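Local atomic coordinates of putative riboflavin biosynthesis protein (PDB entry 3KY8), a protein that probably acts as an NADPH-dependent reductase related to the RibD enzymes of riboflavin biosynthesis, though its own substrate is not established. Residues V24-S29 with V163-E168; G70-D75 with G134-Q139. All coordinates share one frame; numbering follows the deposited sequence.

Contact 1. Residues V24-S29 with V163-E168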
ATOM      1  N   VAL A  24      11.132 -10.277   2.059  1.00 33.02           N
ATOM      2  CA  VAL A  24       9.714 -10.377   1.713  1.00 32.68           C
ATOM      3  C   VAL A  24       9.623 -10.284   0.203  1.00 32.62           C
ATOM      4  O   VAL A  24      10.379  -9.511  -0.422  1.00 33.85           O
ATOM      5  CB  VAL A  24       8.907  -9.262   2.367  1.00 32.64           C
ATOM      6  CG1 VAL A  24       7.512  -9.202   1.838  1.00 29.46           C
ATOM      7  CG2 VAL A  24       8.930  -9.462   3.886  1.00 32.34           C
ATOM      8  N   PHE A  25       8.801 -11.155  -0.383  1.00 32.56           N
ATOM      9  CA  PHE A  25       8.495 -11.134  -1.820  1.00 31.95           C
ATOM     10  C   PHE A  25       7.018 -11.514  -1.995  1.00 30.56           C
ATOM     11  O   PHE A  25       6.639 -12.691  -1.913  1.00 33.70           O
ATOM     12  CB  PHE A  25       9.441 -12.085  -2.578  1.00 33.57           C
ATOM     13  CG  PHE A  25       9.243 -12.096  -4.085  1.00 36.03           C
ATOM     14  CD1 PHE A  25       8.312 -12.919  -4.669  1.00 42.36           C
ATOM     15  CD2 PHE A  25      10.000 -11.290  -4.911  1.00 39.59           C
ATOM     16  CE1 PHE A  25       8.156 -12.928  -6.033  1.00 44.24           C
ATOM     17  CE2 PHE A  25       9.832 -11.299  -6.275  1.00 35.00           C
ATOM     18  CZ  PHE A  25       8.912 -12.093  -6.824  1.00 36.16           C
ATOM     19  N   ILE A  26       6.177 -10.518  -2.235  1.00 31.51           N
ATOM     20  CA  ILE A  26       4.746 -10.704  -2.090  1.00 31.81           C
ATOM     21  C   ILE A  26       3.917  -9.818  -3.027  1.00 33.54           C
ATOM     22  O   ILE A  26       4.297  -8.690  -3.354  1.00 33.95           O
ATOM     23  CB  ILE A  26       4.307 -10.445  -0.595  1.00 33.11           C
ATOM     24  CG1 ILE A  26       3.014 -11.245  -0.259  1.00 36.64           C
ATOM     25  CG2 ILE A  26       4.151  -8.932  -0.349  1.00 34.24           C
ATOM     26  CD1 ILE A  26       2.832 -11.554   1.213  1.00 32.15           C
ATOM     27  N   ALA A  27       2.761 -10.333  -3.428  1.00 32.96           N
ATOM     28  CA  ALA A  27       1.829  -9.595  -4.264  1.00 32.82           C
ATOM     29  C   ALA A  27       0.790  -9.017  -3.323  1.00 31.70           C
ATOM     30  O   ALA A  27       0.286  -9.705  -2.455  1.00 29.08           O
ATOM     31  CB  ALA A  27       1.170 -10.522  -5.258  1.00 33.08           C
ATOM     32  N   THR A  28       0.478  -7.746  -3.506  1.00 35.37           N
ATOM     33  CA  THR A  28      -0.574  -7.066  -2.757  1.00 34.96           C
ATOM     34  C   THR A  28      -1.526  -6.338  -3.722  1.00 33.29           C
ATOM     35  O   THR A  28      -1.155  -5.932  -4.832  1.00 33.76           O
ATOM     36  CB  THR A  28       0.082  -6.049  -1.747  1.00 36.51           C
ATOM     37  OG1 THR A  28      -0.923  -5.402  -0.995  1.00 42.82           O
ATOM     38  CG2 THR A  28       0.832  -4.977  -2.448  1.00 34.51           C
ATOM     39  N   SER A  29      -2.747  -6.132  -3.269  1.00 32.54           N
ATOM     40  CA  SER A  29      -3.661  -5.213  -3.920  1.00 32.21           C
ATOM     41  C   SER A  29      -3.219  -3.779  -3.670  1.00 32.42           C
ATOM     42  O   SER A  29      -2.304  -3.507  -2.875  1.00 31.13           O
ATOM     43  CB  SER A  29      -5.083  -5.424  -3.421  1.00 27.21           C
ATOM     44  OG  SER A  29      -5.197  -5.009  -2.062  1.00 29.35           O
ATOM     45  N   VAL A 163      -7.147 -10.089   3.648  1.00 33.01           N
ATOM     46  CA  VAL A 163      -6.052 -10.364   4.568  1.00 33.97           C
ATOM     47  C   VAL A 163      -4.994  -9.277   4.320  1.00 31.65           C
ATOM     48  O   VAL A 163      -4.450  -9.189   3.247  1.00 32.96           O
ATOM     49  CB  VAL A 163      -5.461 -11.788   4.323  1.00 32.99           C
ATOM     50  CG1 VAL A 163      -4.229 -12.064   5.207  1.00 31.93           C
ATOM     51  CG2 VAL A 163      -6.517 -12.863   4.543  1.00 31.50           C
ATOM     52  N   PRO A 164      -4.747  -8.408   5.310  1.00 33.50           N
ATOM     53  CA  PRO A 164      -3.747  -7.337   5.188  1.00 33.56           C
ATOM     54  C   PRO A 164      -2.314  -7.821   5.170  1.00 33.55           C
ATOM     55  O   PRO A 164      -1.976  -8.743   5.893  1.00 36.81           O
ATOM     56  CB  PRO A 164      -3.993  -6.445   6.396  1.00 33.52           C
ATOM     57  CG  PRO A 164      -4.857  -7.229   7.332  1.00 35.23           C
ATOM     58  CD  PRO A 164      -5.442  -8.402   6.602  1.00 34.97           C
ATOM     59  N   LEU A 165      -1.482  -7.187   4.344  1.00 33.10           N
ATOM     60  CA  LEU A 165      -0.036  -7.380   4.431  1.00 35.20           C
ATOM     61  C   LEU A 165       0.521  -6.772   5.724  1.00 35.87           C
ATOM     62  O   LEU A 165       1.256  -7.442   6.452  1.00 37.95           O
ATOM     63  CB  LEU A 165       0.664  -6.784   3.218  1.00 34.24           C
ATOM     64  CG  LEU A 165       2.184  -6.730   3.183  1.00 32.81           C
ATOM     65  CD1 LEU A 165       2.746  -8.055   3.490  1.00 33.69           C
ATOM     66  CD2 LEU A 165       2.643  -6.211   1.816  1.00 33.31           C
ATOM     67  N   PHE A 166       0.166  -5.525   6.032  1.00 33.65           N
ATOM     68  CA  PHE A 166       0.827  -4.846   7.138  1.00 30.84           C
ATOM     69  C   PHE A 166      -0.071  -4.690   8.335  1.00 31.37           C
ATOM     70  O   PHE A 166      -1.292  -4.776   8.227  1.00 31.74           O
ATOM     71  CB  PHE A 166       1.360  -3.478   6.731  1.00 32.10           C
ATOM     72  CG  PHE A 166       2.382  -3.519   5.637  1.00 30.57           C
ATOM     73  CD1 PHE A 166       3.657  -4.075   5.856  1.00 29.17           C
ATOM     74  CD2 PHE A 166       2.094  -2.995   4.395  1.00 30.31           C
ATOM     75  CE1 PHE A 166       4.599  -4.138   4.838  1.00 27.69           C
ATOM     76  CE2 PHE A 166       3.076  -3.030   3.369  1.00 31.49           C
ATOM     77  CZ  PHE A 166       4.332  -3.608   3.622  1.00 30.16           C
ATOM     78  N   GLY A 167       0.557  -4.505   9.493  1.00 30.76           N
ATOM     79  CA  GLY A 167      -0.157  -4.321  10.732  1.00 31.58           C
ATOM     80  C   GLY A 167       0.379  -3.116  11.445  1.00 34.23           C
ATOM     81  O   GLY A 167       0.708  -2.083  10.805  1.00 35.76           O
ATOM     82  N   GLU A 168       0.432  -3.227  12.767  1.00 35.17           N
ATOM     83  CA  GLU A 168       0.854  -2.131  13.631  1.00 35.43           C
ATOM     84  C   GLU A 168       2.302  -2.274  14.081  1.00 34.13           C
ATOM     85  O   GLU A 168       2.870  -3.387  14.079  1.00 32.82           O
ATOM     86  CB  GLU A 168      -0.057  -2.027  14.851  1.00 38.16           C
ATOM     87  CG  GLU A 168      -1.473  -1.490  14.511  1.00 50.45           C
ATOM     88  CD  GLU A 168      -2.429  -2.578  14.017  1.00 64.76           C
ATOM     89  OE1 GLU A 168      -2.693  -3.551  14.780  1.00 56.22           O
ATOM     90  OE2 GLU A 168      -2.921  -2.435  12.863  1.00 69.89           O
TER

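Contact 2. Residues G70-D75 with G134-Q139. With SO4 (sulfate ion), chain E.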
ATOM      1  N   GLY A  70       3.998 -18.747   7.971  1.00 38.96           N
ATOM      2  CA  GLY A  70       3.042 -19.047   9.069  1.00 38.13           C
ATOM      3  C   GLY A  70       2.143 -20.209   8.721  1.00 37.78           C
ATOM      4  O   GLY A  70       2.160 -20.662   7.597  1.00 36.24           O
ATOM      5  N   ARG A  71       1.336 -20.662   9.680  1.00 41.47           N
ATOM      6  CA  ARG A  71       0.404 -21.773   9.445  1.00 43.35           C
ATOM      7  C   ARG A  71      -0.737 -21.376   8.518  1.00 40.60           C
ATOM      8  O   ARG A  71      -1.194 -22.204   7.763  1.00 38.53           O
ATOM      9  CB  ARG A  71      -0.146 -22.390  10.754  1.00 43.61           C
ATOM     10  CG  ARG A  71      -0.542 -23.883  10.631  1.00 48.19           C
ATOM     11  CD  ARG A  71      -0.776 -24.609  12.008  1.00 51.63           C
ATOM     12  NE  ARG A  71      -1.284 -25.988  11.857  1.00 49.60           N
ATOM     13  N   ASN A  72      -1.182 -20.124   8.541  1.00 39.06           N
ATOM     14  CA  ASN A  72      -2.240 -19.725   7.632  1.00 37.53           C
ATOM     15  C   ASN A  72      -1.849 -19.910   6.178  1.00 39.74           C
ATOM     16  O   ASN A  72      -2.689 -20.329   5.397  1.00 41.73           O
ATOM     17  CB  ASN A  72      -2.646 -18.272   7.816  1.00 38.25           C
ATOM     18  CG  ASN A  72      -3.294 -18.010   9.155  1.00 39.59           C
ATOM     19  OD1 ASN A  72      -2.945 -17.043   9.838  1.00 47.34           O
ATOM     20  ND2 ASN A  72      -4.221 -18.870   9.550  1.00 37.21           N
ATOM     21  N   THR A  73      -0.607 -19.552   5.812  1.00 37.18           N
ATOM     22  CA  THR A  73      -0.149 -19.697   4.438  1.00 37.39           C
ATOM     23  C   THR A  73       0.047 -21.193   4.162  1.00 35.67           C
ATOM     24  O   THR A  73      -0.374 -21.683   3.112  1.00 36.16           O
ATOM     25  CB  THR A  73       1.140 -18.876   4.155  1.00 38.04           C
ATOM     26  OG1 THR A  73       0.892 -17.493   4.436  1.00 41.50           O
ATOM     27  CG2 THR A  73       1.613 -18.997   2.685  1.00 32.74           C
ATOM     28  N   LEU A  74       0.652 -21.922   5.103  1.00 33.61           N
ATOM     29  CA  LEU A  74       0.884 -23.339   4.897  1.00 34.31           C
ATOM     30  C   LEU A  74      -0.456 -24.040   4.586  1.00 36.20           C
ATOM     31  O   LEU A  74      -0.567 -24.784   3.597  1.00 35.04           O
ATOM     32  CB  LEU A  74       1.549 -23.996   6.104  1.00 34.85           C
ATOM     33  CG  LEU A  74       1.804 -25.488   5.909  1.00 36.36           C
ATOM     34  CD1 LEU A  74       2.859 -25.697   4.797  1.00 32.50           C
ATOM     35  CD2 LEU A  74       2.193 -26.142   7.229  1.00 30.77           C
ATOM     36  N   ASP A  75      -1.465 -23.769   5.404  1.00 34.34           N
ATOM     37  CA  ASP A  75      -2.774 -24.428   5.245  1.00 37.59           C
ATOM     38  C   ASP A  75      -3.407 -24.139   3.882  1.00 36.72           C
ATOM     39  O   ASP A  75      -4.135 -24.994   3.357  1.00 35.29           O
ATOM     40  CB  ASP A  75      -3.766 -24.056   6.381  1.00 35.34           C
ATOM     41  CG  ASP A  75      -3.354 -24.604   7.744  1.00 40.36           C
ATOM     42  OD1 ASP A  75      -2.462 -25.479   7.810  1.00 46.65           O
ATOM     43  OD2 ASP A  75      -3.914 -24.155   8.770  1.00 47.80           O
ATOM     44  N   GLY A 134       3.830 -14.800   4.523  1.00 36.61           N
ATOM     45  CA  GLY A 134       2.659 -14.848   5.367  1.00 36.47           C
ATOM     46  C   GLY A 134       2.515 -13.531   6.085  1.00 36.57           C
ATOM     47  O   GLY A 134       3.477 -13.033   6.636  1.00 39.88           O
ATOM     48  N   GLY A 135       1.289 -13.019   6.126  1.00 37.74           N
ATOM     49  CA  GLY A 135       0.962 -11.744   6.742  1.00 37.95           C
ATOM     50  C   GLY A 135       1.266 -11.640   8.216  1.00 36.93           C
ATOM     51  O   GLY A 135       1.893 -10.674   8.644  1.00 37.73           O
ATOM     52  N   VAL A 136       0.829 -12.616   8.997  1.00 33.89           N
ATOM     53  CA  VAL A 136       1.088 -12.593  10.422  1.00 32.01           C
ATOM     54  C   VAL A 136       2.584 -12.718  10.670  1.00 31.15           C
ATOM     55  O   VAL A 136       3.100 -12.040  11.522  1.00 28.51           O
ATOM     56  CB  VAL A 136       0.264 -13.639  11.220  1.00 32.21           C
ATOM     57  CG1 VAL A 136       0.541 -13.554  12.786  1.00 25.75           C
ATOM     58  CG2 VAL A 136      -1.239 -13.419  10.943  1.00 30.59           C
ATOM     59  N   THR A 137       3.265 -13.566   9.913  1.00 31.31           N
ATOM     60  CA  THR A 137       4.699 -13.804  10.092  1.00 30.72           C
ATOM     61  C   THR A 137       5.474 -12.565   9.751  1.00 32.62           C
ATOM     62  O   THR A 137       6.308 -12.132  10.536  1.00 32.17           O
ATOM     63  CB  THR A 137       5.199 -15.026   9.247  1.00 32.28           C
ATOM     64  OG1 THR A 137       4.410 -16.177   9.578  1.00 31.13           O
ATOM     65  CG2 THR A 137       6.646 -15.354   9.530  1.00 30.15           C
ATOM     66  N   ILE A 138       5.180 -11.968   8.602  1.00 32.46           N
ATOM     67  CA  ILE A 138       5.820 -10.709   8.181  1.00 32.90           C
ATOM     68  C   ILE A 138       5.571  -9.607   9.215  1.00 33.74           C
ATOM     69  O   ILE A 138       6.490  -8.909   9.670  1.00 32.95           O
ATOM     70  CB  ILE A 138       5.312 -10.265   6.747  1.00 33.48           C
ATOM     71  CG1 ILE A 138       5.788 -11.278   5.685  1.00 30.02           C
ATOM     72  CG2 ILE A 138       5.782  -8.821   6.385  1.00 34.85           C
ATOM     73  CD1 ILE A 138       5.062 -11.123   4.324  1.00 30.19           C
ATOM     74  N   GLN A 139       4.322  -9.486   9.641  1.00 35.44           N
ATOM     75  CA  GLN A 139       3.964  -8.493  10.661  1.00 32.57           C
ATOM     76  C   GLN A 139       4.779  -8.697  11.921  1.00 34.09           C
ATOM     77  O   GLN A 139       5.318  -7.735  12.478  1.00 34.62           O
ATOM     78  CB  GLN A 139       2.475  -8.519  10.931  1.00 31.35           C
ATOM     79  CG  GLN A 139       1.698  -7.855   9.782  1.00 31.81           C
ATOM     80  CD  GLN A 139       0.246  -8.208   9.766  1.00 34.50           C
ATOM     81  OE1 GLN A 139      -0.340  -8.370  10.806  1.00 44.49           O
ATOM     82  NE2 GLN A 139      -0.343  -8.351   8.566  1.00 37.98           N
TER
HETATM   83  S   SO4 E 181       0.685 -16.453   8.271  1.00 34.72           S
HETATM   84  O1  SO4 E 181      -0.288 -15.402   8.154  1.00 32.78           O
HETATM   85  O2  SO4 E 181       0.353 -17.304   9.380  1.00 34.47           O
HETATM   86  O3  SO4 E 181       1.984 -15.881   8.599  1.00 26.31           O
HETATM   87  O4  SO4 E 181       0.730 -17.175   7.025  1.00 35.95           O

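Contact 1. Residues V24-S29 with V163-E168
I26 and L165 meet methyl to methyl: CG2 of I26 lies 3.8 Å from CD2 of L165, the closest approach between strand residues 24-29 and segment 163-168, where L165 sits in the loop after strand 163-164. The two side chains pass one another in opposed directions, overlapping at their methyl ends, so that CD1 of L165 also comes alongside the end of the isoleucine, 4.2 Å from I26 CD1. L165 reaches across because its CG stands anti to the backbone N (chi1 173°), which extends the isobutyl group from the loop toward the strand and presents both methyls to it. Two residues further along the strand, T28 makes a looser contact through carbon, its CB 4.4 Å from L165 CD2. The hydroxyl of T28 is turned to its own chain, where OG1 donates to the carbonyl O of S29 at 3.0 Å, in the carbonyl plane and on a lone pair. Behind L165, its CG sits over the centre of one face of the F166 ring, 3.7 Å above the plane. I138 of helix 135-143 touches both I26 and L165, while F166 packs on L158 of the second subunit. With only aliphatic carbon meeting across it, the contact depends on close packing and the burial of apolar surface; the T28 hydroxyl and the L165 carbonyl O find their partners in S29 and Q139.

Contact 2. Residues G70-D75 with G134-Q139
T73 and G134 touch across the gap between two helix N termini, T73 OG1 lying 3.3 Å from G134 CA, and a sulfate ion, probably from the crystallisation liquor, bridges the two helix starts. The two threonines adopt matching rotamers: in each, OG1 points away from the carbonyl carbon and lies close to the residue's own N (chi1 -58° in T73, -55° in T137), which sets the hydroxyl and the amide of the same residue on one sulfate oxygen. T73 OG1 donates to sulfate O4 at 2.6 Å, joined there by T73 N; T137 OG1 donates to O3, likewise at 2.6 Å, joined by T137 N. V136 N gives O1 a straighter bond of 3.1 Å (N-H...O 160°), whereas N72 N reaches O2 only weakly, at 3.3 Å. V136 and N72 flank the ion, V136 CG2 and N72 OD1 facing each other at 4.2 Å. G70 and G134, the N-caps, lie close against the ion, G70 CA 3.2 Å from sulfate O2. Both helices point their N termini at the anion, so the helix dipoles probably help to hold it; the modelled bonds come from backbone amides and threonine hydroxyls. The arrangement is an anion site between paired helix N termini at the carboxyl ends of parallel strands 66-70 and 129-133, consistent with a phosphate-binding site for the dinucleotide cofactor in RibD-like reductases.

Overall arrangement
From the N terminus the chain runs first into strand 21-29, the first half of contact 1. It then passes through strand 66-70 into helix 71-77, where contact 2 opens, and after two further strands and a helix it returns along strand 129-133 to helix 135-143, which closes contact 2. Strand 149-158 follows, and the segment 163-168 closes contact 1, so contact 2 is nested inside the larger loop. Their centres lie 10 Å apart. Helix 135-143 joins them: Q139 NE2 probably donates to L165 O at 2.8 Å, and I138 packs against strand 21-29. Sheet, helix ends and loop are thus tied together.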